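STING-associated CdnE c-di-GMP synthase (Flavobacteriaceae, PDB 6WT8) synthesises the cyclic dinucleotide c-di-GMP, the nucleotide signal probably sensed by the bacterial STING protein of the same CBASS anti-phage defence system. Local coordinates at residues K3-L8 against S48-E53. Sequence-based numbering, arbitrary orientation.
Sequences KNYLEL and SIYIKE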
ATOM      1  N   LYS A   3     -16.209 -21.607  12.860  1.00 33.80           N
ATOM      2  CA  LYS A   3     -15.995 -20.170  12.958  1.00 30.53           C
ATOM      3  C   LYS A   3     -17.187 -19.483  13.603  1.00 28.96           C
ATOM      4  O   LYS A   3     -18.342 -19.789  13.288  1.00 30.82           O
ATOM      5  CB  LYS A   3     -15.746 -19.575  11.578  1.00 26.59           C
ATOM      6  CG  LYS A   3     -14.355 -19.972  11.025  1.00 29.75           C
ATOM      7  CD  LYS A   3     -14.142 -19.615   9.574  1.00 27.84           C
ATOM      8  CE  LYS A   3     -13.713 -18.164   9.417  1.00 27.77           C
ATOM      9  NZ  LYS A   3     -12.479 -17.725  10.230  1.00 23.59           N
ATOM     10  N   ASN A   4     -16.901 -18.514  14.478  1.00 28.21           N
ATOM     11  CA  ASN A   4     -17.939 -17.742  15.160  1.00 27.36           C
ATOM     12  C   ASN A   4     -18.025 -16.398  14.439  1.00 25.56           C
ATOM     13  O   ASN A   4     -17.253 -15.486  14.745  1.00 26.16           O
ATOM     14  CB  ASN A   4     -17.582 -17.567  16.630  1.00 30.20           C
ATOM     15  CG  ASN A   4     -18.667 -16.885  17.423  1.00 41.13           C
ATOM     16  OD1 ASN A   4     -19.460 -16.125  16.889  1.00 33.63           O
ATOM     17  ND2 ASN A   4     -18.698 -17.149  18.722  1.00 48.15           N
ATOM     18  N   TYR A   5     -18.992 -16.261  13.527  1.00 25.66           N
ATOM     19  CA  TYR A   5     -19.017 -15.045  12.708  1.00 20.59           C
ATOM     20  C   TYR A   5     -19.518 -13.846  13.489  1.00 24.75           C
ATOM     21  O   TYR A   5     -19.133 -12.706  13.198  1.00 21.91           O
ATOM     22  CB  TYR A   5     -19.835 -15.268  11.452  1.00 18.69           C
ATOM     23  CG  TYR A   5     -19.122 -16.194  10.524  1.00 19.51           C
ATOM     24  CD1 TYR A   5     -18.043 -15.769   9.792  1.00 17.74           C
ATOM     25  CD2 TYR A   5     -19.470 -17.530  10.459  1.00 20.93           C
ATOM     26  CE1 TYR A   5     -17.335 -16.653   8.991  1.00 20.92           C
ATOM     27  CE2 TYR A   5     -18.823 -18.405   9.634  1.00 21.19           C
ATOM     28  CZ  TYR A   5     -17.748 -17.964   8.896  1.00 21.91           C
ATOM     29  OH  TYR A   5     -17.107 -18.898   8.088  1.00 22.81           O
ATOM     30  N   LEU A   6     -20.348 -14.067  14.497  1.00 24.79           N
ATOM     31  CA  LEU A   6     -20.762 -12.954  15.357  1.00 20.56           C
ATOM     32  C   LEU A   6     -19.562 -12.315  16.041  1.00 23.34           C
ATOM     33  O   LEU A   6     -19.418 -11.086  16.059  1.00 26.46           O
ATOM     34  CB  LEU A   6     -21.791 -13.444  16.386  1.00 26.22           C
ATOM     35  CG  LEU A   6     -22.229 -12.314  17.307  1.00 38.27           C
ATOM     36  CD1 LEU A   6     -22.951 -11.337  16.407  1.00 43.46           C
ATOM     37  CD2 LEU A   6     -23.163 -12.814  18.392  1.00 44.95           C
ATOM     38  N   GLU A   7     -18.667 -13.136  16.595  1.00 23.36           N
ATOM     39  CA  GLU A   7     -17.472 -12.599  17.228  1.00 24.44           C
ATOM     40  C   GLU A   7     -16.570 -11.915  16.201  1.00 20.69           C
ATOM     41  O   GLU A   7     -15.991 -10.863  16.479  1.00 24.87           O
ATOM     42  CB  GLU A   7     -16.725 -13.721  17.951  1.00 31.82           C
ATOM     43  CG  GLU A   7     -15.515 -13.241  18.737  1.00 53.12           C
ATOM     44  CD  GLU A   7     -14.942 -14.305  19.687  1.00 68.46           C
ATOM     45  OE1 GLU A   7     -15.284 -15.509  19.535  1.00 69.63           O
ATOM     46  OE2 GLU A   7     -14.153 -13.920  20.586  1.00 70.12           O
ATOM     47  N   LEU A   8     -16.474 -12.490  14.998  1.00 20.73           N
ATOM     48  CA  LEU A   8     -15.649 -11.909  13.944  1.00 20.23           C
ATOM     49  C   LEU A   8     -16.203 -10.560  13.501  1.00 17.88           C
ATOM     50  O   LEU A   8     -15.435  -9.602  13.304  1.00 18.27           O
ATOM     51  CB  LEU A   8     -15.529 -12.861  12.750  1.00 22.01           C
ATOM     52  CG  LEU A   8     -14.613 -14.067  12.987  1.00 22.05           C
ATOM     53  CD1 LEU A   8     -14.789 -15.112  11.845  1.00 23.09           C
ATOM     54  CD2 LEU A   8     -13.173 -13.566  13.170  1.00 21.12           C
ATOM     55  N   SER A  48     -21.938 -13.760   5.514  1.00 16.68           N
ATOM     56  CA  SER A  48     -21.963 -12.709   4.488  1.00 16.95           C
ATOM     57  C   SER A  48     -21.678 -11.337   5.090  1.00 17.64           C
ATOM     58  O   SER A  48     -20.955 -10.524   4.498  1.00 18.29           O
ATOM     59  CB  SER A  48     -23.311 -12.682   3.792  1.00 18.83           C
ATOM     60  OG  SER A  48     -23.360 -11.492   3.023  1.00 23.14           O
ATOM     61  N   ILE A  49     -22.280 -11.025   6.243  1.00 16.83           N
ATOM     62  CA  ILE A  49     -21.995  -9.724   6.859  1.00 15.59           C
ATOM     63  C   ILE A  49     -20.519  -9.587   7.211  1.00 18.16           C
ATOM     64  O   ILE A  49     -19.901  -8.522   7.028  1.00 16.19           O
ATOM     65  CB  ILE A  49     -22.899  -9.532   8.090  1.00 16.64           C
ATOM     66  CG1 ILE A  49     -24.341  -9.463   7.625  1.00 19.80           C
ATOM     67  CG2 ILE A  49     -22.537  -8.282   8.835  1.00 17.93           C
ATOM     68  CD1 ILE A  49     -25.300  -9.607   8.824  1.00 20.21           C
ATOM     69  N   TYR A  50     -19.927 -10.656   7.737  1.00 17.50           N
ATOM     70  CA  TYR A  50     -18.494 -10.624   8.009  1.00 17.02           C
ATOM     71  C   TYR A  50     -17.704 -10.326   6.739  1.00 14.49           C
ATOM     72  O   TYR A  50     -16.755  -9.529   6.763  1.00 14.31           O
ATOM     73  CB  TYR A  50     -18.055 -11.960   8.595  1.00 17.80           C
ATOM     74  CG  TYR A  50     -16.550 -12.099   8.761  1.00 17.06           C
ATOM     75  CD1 TYR A  50     -15.836 -11.233   9.583  1.00 16.28           C
ATOM     76  CD2 TYR A  50     -15.866 -13.092   8.080  1.00 22.76           C
ATOM     77  CE1 TYR A  50     -14.391 -11.350   9.749  1.00 20.58           C
ATOM     78  CE2 TYR A  50     -14.445 -13.225   8.242  1.00 23.20           C
ATOM     79  CZ  TYR A  50     -13.748 -12.360   9.059  1.00 23.48           C
ATOM     80  OH  TYR A  50     -12.363 -12.449   9.269  1.00 26.85           O
ATOM     81  N   ILE A  51     -18.016 -11.044   5.670  1.00 15.21           N
ATOM     82  CA  ILE A  51     -17.316 -10.799   4.394  1.00 15.18           C
ATOM     83  C   ILE A  51     -17.490  -9.345   3.947  1.00 15.01           C
ATOM     84  O   ILE A  51     -16.509  -8.663   3.569  1.00 14.69           O
ATOM     85  CB  ILE A  51     -17.834 -11.768   3.325  1.00 14.69           C
ATOM     86  CG1 ILE A  51     -17.474 -13.206   3.688  1.00 16.13           C
ATOM     87  CG2 ILE A  51     -17.304 -11.371   1.933  1.00 16.49           C
ATOM     88  CD1 ILE A  51     -18.268 -14.238   2.889  1.00 15.88           C
ATOM     89  N   LYS A  52     -18.728  -8.839   4.017  1.00 15.13           N
ATOM     90  CA  LYS A  52     -18.991  -7.463   3.559  1.00 17.49           C
ATOM     91  C   LYS A  52     -18.178  -6.457   4.347  1.00 17.09           C
ATOM     92  O   LYS A  52     -17.588  -5.519   3.776  1.00 16.46           O
ATOM     93  CB  LYS A  52     -20.485  -7.115   3.710  1.00 17.04           C
ATOM     94  CG  LYS A  52     -21.305  -7.709   2.642  1.00 19.01           C
ATOM     95  CD  LYS A  52     -22.760  -7.157   2.706  1.00 19.53           C
ATOM     96  CE  LYS A  52     -23.458  -7.525   3.998  1.00 24.36           C
ATOM     97  NZ  LYS A  52     -24.981  -7.193   3.946  1.00 32.11           N
ATOM     98  N   GLU A  53     -18.196  -6.580   5.676  1.00 14.96           N
ATOM     99  CA  GLU A  53     -17.547  -5.568   6.495  1.00 15.61           C
ATOM    100  C   GLU A  53     -16.037  -5.705   6.414  1.00 14.98           C
ATOM    101  O   GLU A  53     -15.323  -4.695   6.504  1.00 15.98           O
ATOM    102  CB  GLU A  53     -18.102  -5.670   7.919  1.00 16.29           C
ATOM    103  CG  GLU A  53     -19.611  -5.282   7.831  1.00 17.62           C
ATOM    104  CD  GLU A  53     -20.298  -5.047   9.157  1.00 21.83           C
ATOM    105  OE1 GLU A  53     -19.626  -5.173  10.201  1.00 22.69           O
ATOM    106  OE2 GLU A  53     -21.542  -4.755   9.137  1.00 20.47           O
TER
HETATM  107  O   HOH W   1     -11.784 -15.232   9.348  1.00 29.88           O
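Leu8 lies over one face of the Tyr50 ring, its CB 3.5 Å from Tyr50 CE1 and 3.9 Å from the ring centroid, a CH-pi contact. Leu8 CD1 sits above the same ring toward its rim, 4.1 Å from Tyr50 CZ. With CG anti to the backbone N (chi1 173°), Tyr50 reaches across to helix 5-16, where Ile9 and Val12 also touch it. Tyr5 meets it differently: Tyr50 CD2 comes to the edge of the Tyr5 ring, near its plane and 3.9 Å from Tyr5 CD1, and the two ring planes are inclined at 50°. The contact joins the first turn of the N-terminal helix to helix 46-56 in the all-helical part of this CD-NTase, beside helices 253-266 and 336-360. Asn4 is the N-cap, its OD1 accepting from Glu7 N at 3.1 Å. At the polar end, one water bridges Lys3 NZ (2.7 Å) and Tyr50 OH (2.8 Å). An alanine in place of Tyr50 would probably open a gap beneath Leu8 and beside Tyr5, and deprive the water of its hydroxyl partner. Lys3 NZ also forms a salt bridge with Glu349, while Tyr5 OH is hydrogen-bonded to Asp356, tying both residues to helix 336-360.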